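Side-chain contacts in 3-phytase (Klebsiella pneumoniae, PDB 2WNH), which probably hydrolyses phytate (inositol hexakisphosphate), releasing phosphate from its 3-position: residues B[299-304]-B[319-324]; B[303-308]-B[313-318]. The protein carries 3 engineered substitutions. All coordinates share one frame; numbering follows the deposited sequence. Where two conformers were deposited one is given.

Contact 1 of 2, residues B[299-304]-B[319-324]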
loop_
_atom_site.group_PDB
_atom_site.type_symbol
_atom_site.label_atom_id
_atom_site.label_comp_id
_atom_site.label_asym_id
_atom_site.label_seq_id
_atom_site.Cartn_x
_atom_site.Cartn_y
_atom_site.Cartn_z
ATOM N N THR B 299 39.957 14.534 4.140
ATOM C CA THR B 299 41.390 14.837 4.325
ATOM C C THR B 299 41.723 15.203 5.772
ATOM O O THR B 299 42.683 14.672 6.349
ATOM C CB THR B 299 41.889 15.868 3.280
ATOM O OG1 THR B 299 41.944 15.203 2.019
ATOM C CG2 THR B 299 43.288 16.390 3.625
ATOM N N LEU B 300 40.917 16.084 6.365
ATOM C CA LEU B 300 41.110 16.469 7.769
ATOM C C LEU B 300 40.927 15.285 8.709
ATOM O O LEU B 300 41.624 15.156 9.728
ATOM C CB LEU B 300 40.194 17.648 8.146
ATOM C CG LEU B 300 40.451 18.970 7.405
ATOM C CD1 LEU B 300 39.432 19.973 7.849
ATOM C CD2 LEU B 300 41.861 19.457 7.671
ATOM N N MET B 301 40.009 14.386 8.354
ATOM C CA MET B 301 39.805 13.126 9.105
ATOM C C MET B 301 40.944 12.138 8.941
ATOM O O MET B 301 41.019 11.164 9.692
ATOM C CB MET B 301 38.489 12.447 8.695
ATOM C CG MET B 301 37.231 13.236 9.023
ATOM S SD MET B 301 35.797 12.556 8.139
ATOM C CE MET B 301 35.174 11.407 9.346
ATOM N N ASN B 302 41.805 12.366 7.940
ATOM C CA ASN B 302 42.821 11.376 7.534
ATOM C C ASN B 302 42.185 10.027 7.161
ATOM O O ASN B 302 42.673 8.955 7.520
ATOM C CB ASN B 302 43.891 11.218 8.628
ATOM C CG ASN B 302 45.269 10.859 8.073
ATOM O OD1 ASN B 302 46.165 10.521 8.840
ATOM N ND2 ASN B 302 45.454 10.957 6.764
ATOM N N PHE B 303 41.057 10.101 6.454
ATOM C CA PHE B 303 40.260 8.924 6.122
ATOM C C PHE B 303 40.311 8.749 4.615
ATOM O O PHE B 303 39.868 9.614 3.856
ATOM C CB PHE B 303 38.810 9.102 6.651
ATOM C CG PHE B 303 37.828 7.984 6.289
ATOM C CD1 PHE B 303 38.233 6.660 6.066
ATOM C CD2 PHE B 303 36.458 8.284 6.241
ATOM C CE1 PHE B 303 37.280 5.668 5.733
ATOM C CE2 PHE B 303 35.505 7.306 5.932
ATOM C CZ PHE B 303 35.914 5.998 5.682
ATOM N N SER B 304 40.853 7.610 4.203
ATOM C CA SER B 304 40.987 7.268 2.796
ATOM C C SER B 304 40.194 6.004 2.480
ATOM O O SER B 304 40.121 5.090 3.303
ATOM C CB SER B 304 42.466 7.060 2.450
ATOM O OG SER B 304 42.637 6.777 1.066
ATOM N N SER B 319 26.729 10.148 -3.171
ATOM C CA SER B 319 27.463 9.411 -2.147
ATOM C C SER B 319 27.490 10.249 -0.859
ATOM O O SER B 319 27.193 11.446 -0.898
ATOM C CB SER B 319 28.892 9.136 -2.621
ATOM O OG SER B 319 29.631 10.353 -2.715
ATOM N N SER B 320 27.807 9.635 0.278
ATOM C CA SER B 320 27.857 10.410 1.522
ATOM C C SER B 320 28.847 9.870 2.540
ATOM O O SER B 320 29.182 8.693 2.519
ATOM C CB SER B 320 26.473 10.551 2.154
ATOM O OG SER B 320 26.026 9.321 2.674
ATOM N N LEU B 321 29.298 10.790 3.399
ATOM C CA LEU B 321 30.123 10.516 4.561
ATOM C C LEU B 321 29.175 10.546 5.763
ATOM O O LEU B 321 28.398 11.494 5.936
ATOM C CB LEU B 321 31.176 11.630 4.677
ATOM C CG LEU B 321 32.260 11.489 5.727
ATOM C CD1 LEU B 321 33.039 10.181 5.556
ATOM C CD2 LEU B 321 33.197 12.696 5.549
ATOM N N VAL B 322 29.234 9.510 6.590
ATOM C CA VAL B 322 28.320 9.401 7.720
ATOM C C VAL B 322 29.064 9.236 9.035
ATOM O O VAL B 322 29.973 8.400 9.132
ATOM C CB VAL B 322 27.314 8.227 7.552
ATOM C CG1 VAL B 322 26.379 8.154 8.785
ATOM C CG2 VAL B 322 26.504 8.363 6.254
ATOM N N LEU B 323 28.611 9.972 10.059
ATOM C CA LEU B 323 29.002 9.701 11.451
ATOM C C LEU B 323 27.755 9.238 12.214
ATOM O O LEU B 323 26.717 9.900 12.155
ATOM C CB LEU B 323 29.503 10.976 12.119
ATOM C CG LEU B 323 30.552 11.804 11.377
ATOM C CD1 LEU B 323 30.833 13.105 12.163
ATOM C CD2 LEU B 323 31.813 11.001 11.151
ATOM N N GLU B 324 27.881 8.131 12.933
ATOM C CA GLU B 324 26.801 7.617 13.782
ATOM C C GLU B 324 27.255 7.479 15.235
ATOM O O GLU B 324 28.266 6.843 15.502
ATOM C CB GLU B 324 26.356 6.225 13.293
ATOM C CG GLU B 324 25.550 6.237 11.973
ATOM C CD GLU B 324 25.318 4.834 11.386
ATOM O OE1 GLU B 324 25.854 3.823 11.920
ATOM O OE2 GLU B 324 24.607 4.727 10.360
#
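M301 reaches from the end of helix 291-301 to two leucines of strand 320-328, and its thioether meets both of them. In the conformer described here, one of two, its chain runs extended as far as the sulfur and then bends (chi3 92°), which brings SD and CE to different leucines. M301 SD and L321 CD2 meet tip to tip at 3.7 Å. One bond further on, M301 CE lies 3.8 Å from L323 CD2, with the two side chains at an oblique angle.

The other methyl of L321 serves F303. L321 holds CG anti to its backbone N (chi1 -173°), reaching out from the strand with CD2 at the methionine and CD1 at the phenylalanine. L321 CD1 sits at the rim of the F303 ring, near the ring plane, 3.8 Å from CE2; the two side chains run past one another, pointing opposite ways.

This buried part is purely apolar and tight, although the backbones stay well apart: the CA atoms of F303 and L321, the nearest pair, are 10.4 Å from each other. The solvent side looks quite different. N302, turned away from the strand, and S304, beyond F303 along the chain, are exposed. At N302, positive phi (57°) and two bonds back into the last turn, one of them N302 N to T299 O at 2.9 Å, make a Schellman motif.

Strand 320-328 pairs with strands 14-24 and 334-342, and V338 of the latter also touches M301. The Schellman motif ends a helix packed on the central mixed sheet, within the alpha/beta core of the histidine phosphatase fold.

Contact 2 of 2, residues B[303-308]-B[313-318]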
loop_
_atom_site.group_PDB
_atom_site.type_symbol
_atom_site.label_atom_id
_atom_site.label_comp_id
_atom_site.label_asym_id
_atom_site.label_seq_id
_atom_site.Cartn_x
_atom_site.Cartn_y
_atom_site.Cartn_z
ATOM N N PHE B 303 41.057 10.101 6.454
ATOM C CA PHE B 303 40.260 8.924 6.122
ATOM C C PHE B 303 40.311 8.749 4.615
ATOM O O PHE B 303 39.868 9.614 3.856
ATOM C CB PHE B 303 38.810 9.102 6.651
ATOM C CG PHE B 303 37.828 7.984 6.289
ATOM C CD1 PHE B 303 38.233 6.660 6.066
ATOM C CD2 PHE B 303 36.458 8.284 6.241
ATOM C CE1 PHE B 303 37.280 5.668 5.733
ATOM C CE2 PHE B 303 35.505 7.306 5.932
ATOM C CZ PHE B 303 35.914 5.998 5.682
ATOM N N SER B 304 40.853 7.610 4.203
ATOM C CA SER B 304 40.987 7.268 2.796
ATOM C C SER B 304 40.194 6.004 2.480
ATOM O O SER B 304 40.121 5.090 3.303
ATOM C CB SER B 304 42.466 7.060 2.450
ATOM O OG SER B 304 42.637 6.777 1.066
ATOM N N TRP B 305 39.600 5.959 1.298
ATOM C CA TRP B 305 38.830 4.796 0.876
ATOM C C TRP B 305 39.085 4.425 -0.574
ATOM O O TRP B 305 39.556 5.245 -1.361
ATOM C CB TRP B 305 37.322 5.032 1.087
ATOM C CG TRP B 305 36.770 6.232 0.367
ATOM C CD1 TRP B 305 36.483 6.329 -0.972
ATOM C CD2 TRP B 305 36.406 7.487 0.948
ATOM N NE1 TRP B 305 35.987 7.592 -1.260
ATOM C CE2 TRP B 305 35.926 8.314 -0.098
ATOM C CE3 TRP B 305 36.439 7.999 2.256
ATOM C CZ2 TRP B 305 35.469 9.613 0.125
ATOM C CZ3 TRP B 305 35.984 9.276 2.478
ATOM C CH2 TRP B 305 35.499 10.078 1.416
ATOM N N GLN B 306 38.792 3.174 -0.915
ATOM C CA GLN B 306 38.719 2.780 -2.319
ATOM C C GLN B 306 37.636 1.731 -2.469
ATOM O O GLN B 306 37.774 0.648 -1.939
ATOM C CB GLN B 306 40.055 2.242 -2.845
ATOM C CG GLN B 306 39.991 1.994 -4.326
ATOM C CD GLN B 306 41.345 1.819 -4.966
ATOM O OE1 GLN B 306 42.378 2.240 -4.418
ATOM N NE2 GLN B 306 41.354 1.200 -6.139
ATOM N N LEU B 307 36.563 2.070 -3.190
ATOM C CA LEU B 307 35.388 1.205 -3.346
ATOM C C LEU B 307 35.466 0.472 -4.691
ATOM O O LEU B 307 36.017 1.014 -5.647
ATOM C CB LEU B 307 34.098 2.042 -3.310
ATOM C CG LEU B 307 33.861 2.853 -2.030
ATOM C CD1 LEU B 307 32.520 3.596 -2.065
ATOM C CD2 LEU B 307 33.954 1.981 -0.807
ATOM N N PRO B 308 34.869 -0.736 -4.783
ATOM C CA PRO B 308 34.854 -1.499 -6.048
ATOM C C PRO B 308 34.429 -0.666 -7.245
ATOM O O PRO B 308 33.391 0.011 -7.209
ATOM C CB PRO B 308 33.824 -2.601 -5.773
ATOM C CG PRO B 308 33.884 -2.799 -4.303
ATOM C CD PRO B 308 34.162 -1.458 -3.701
ATOM N N GLY B 313 39.642 7.297 -3.128
ATOM C CA GLY B 313 39.035 8.541 -2.697
ATOM C C GLY B 313 37.906 9.106 -3.525
ATOM O O GLY B 313 37.400 10.195 -3.197
ATOM N N ASN B 314 37.513 8.400 -4.590
ATOM C CA ASN B 314 36.471 8.879 -5.505
ATOM C C ASN B 314 35.176 9.158 -4.730
ATOM O O ASN B 314 34.818 8.393 -3.828
ATOM C CB ASN B 314 36.198 7.868 -6.625
ATOM C CG ASN B 314 35.237 8.394 -7.652
ATOM O OD1 ASN B 314 34.017 8.317 -7.483
ATOM N ND2 ASN B 314 35.774 8.934 -8.736
ATOM N N ILE B 315 34.521 10.268 -5.066
ATOM C CA ILE B 315 33.256 10.675 -4.443
ATOM C C ILE B 315 32.127 10.712 -5.512
ATOM O O ILE B 315 31.951 11.719 -6.215
ATOM C CB ILE B 315 33.420 12.077 -3.740
ATOM C CG1 ILE B 315 34.570 12.068 -2.721
ATOM C CG2 ILE B 315 32.095 12.554 -3.090
ATOM C CD1 ILE B 315 35.237 13.475 -2.555
ATOM N N PRO B 316 31.384 9.598 -5.675
ATOM C CA PRO B 316 30.304 9.522 -6.660
ATOM C C PRO B 316 29.106 10.415 -6.376
ATOM O O PRO B 316 28.882 10.841 -5.233
ATOM C CB PRO B 316 29.882 8.040 -6.593
ATOM C CG PRO B 316 31.111 7.322 -6.084
ATOM C CD PRO B 316 31.603 8.294 -5.024
ATOM N N PRO B 317 28.317 10.725 -7.410
ATOM C CA PRO B 317 27.093 11.507 -7.155
ATOM C C PRO B 317 26.167 10.797 -6.163
ATOM O O PRO B 317 26.007 9.555 -6.226
ATOM C CB PRO B 317 26.432 11.581 -8.543
ATOM C CG PRO B 317 27.065 10.431 -9.318
ATOM C CD PRO B 317 28.484 10.395 -8.833
ATOM N N GLY B 318 25.583 11.576 -5.260
ATOM C CA GLY B 318 24.706 11.071 -4.214
ATOM C C GLY B 318 25.395 10.188 -3.176
ATOM O O GLY B 318 24.722 9.551 -2.372
#
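W305 and G313 bring their backbones together, CA atoms 5.2 Å apart, and G313 N donates to W305 O at 2.7 Å, closing a loop in the long connection between helix 291-301 and strand 320-328 of the histidine phosphatase fold. G313 takes positive phi (75°), a conformation that suits glycine, and its CA lies over one face of the W305 indole.

The indole makes a second bond to the same stretch: W305 NE1 donates to N314 O at 2.9 Å. The bond is nearly straight, 167° at the hydrogen, and the oxygen is close to the ring plane, but the N-H approaches from above the plane of the N314 carbonyl group. With chi1 at 58°, W305 CG sits between its backbone N and carbonyl carbon, folding the indole back so that NE1 faces the returning chain.

Outside the two segments, R298 bonds G313 O, and N314 OD1 accepts from R215 NH1. The NE1 bond and an apolar contact at the edge hold the indole in its rotation, with F340 stacked against it. In that apolar contact I315 CG1 lies in the indole plane, 3.9 Å from W305 CZ2.

Contacts 1 and 2 follow each other along one connection, from the end of helix 291-301 to the start of strand 320-328, with centres 10 Å apart. F303 ties them together: L321 CD1 is at its ring edge in contact 1. W305 of contact 2, edge-to-face with F303, puts CE3 3.8 Å above the plane of the F303 ring, over its centre. Apolar packing against the sheet thereby continues into the bonded loop. Contact 2 borders the RHGIRPP signature: I315 O accepts from R24 and G318 bonds H25, as expected beside the active site of this family. Both contacts are buried, away from H358, a magnesium ligand in a structure of this protein, though not occupied here.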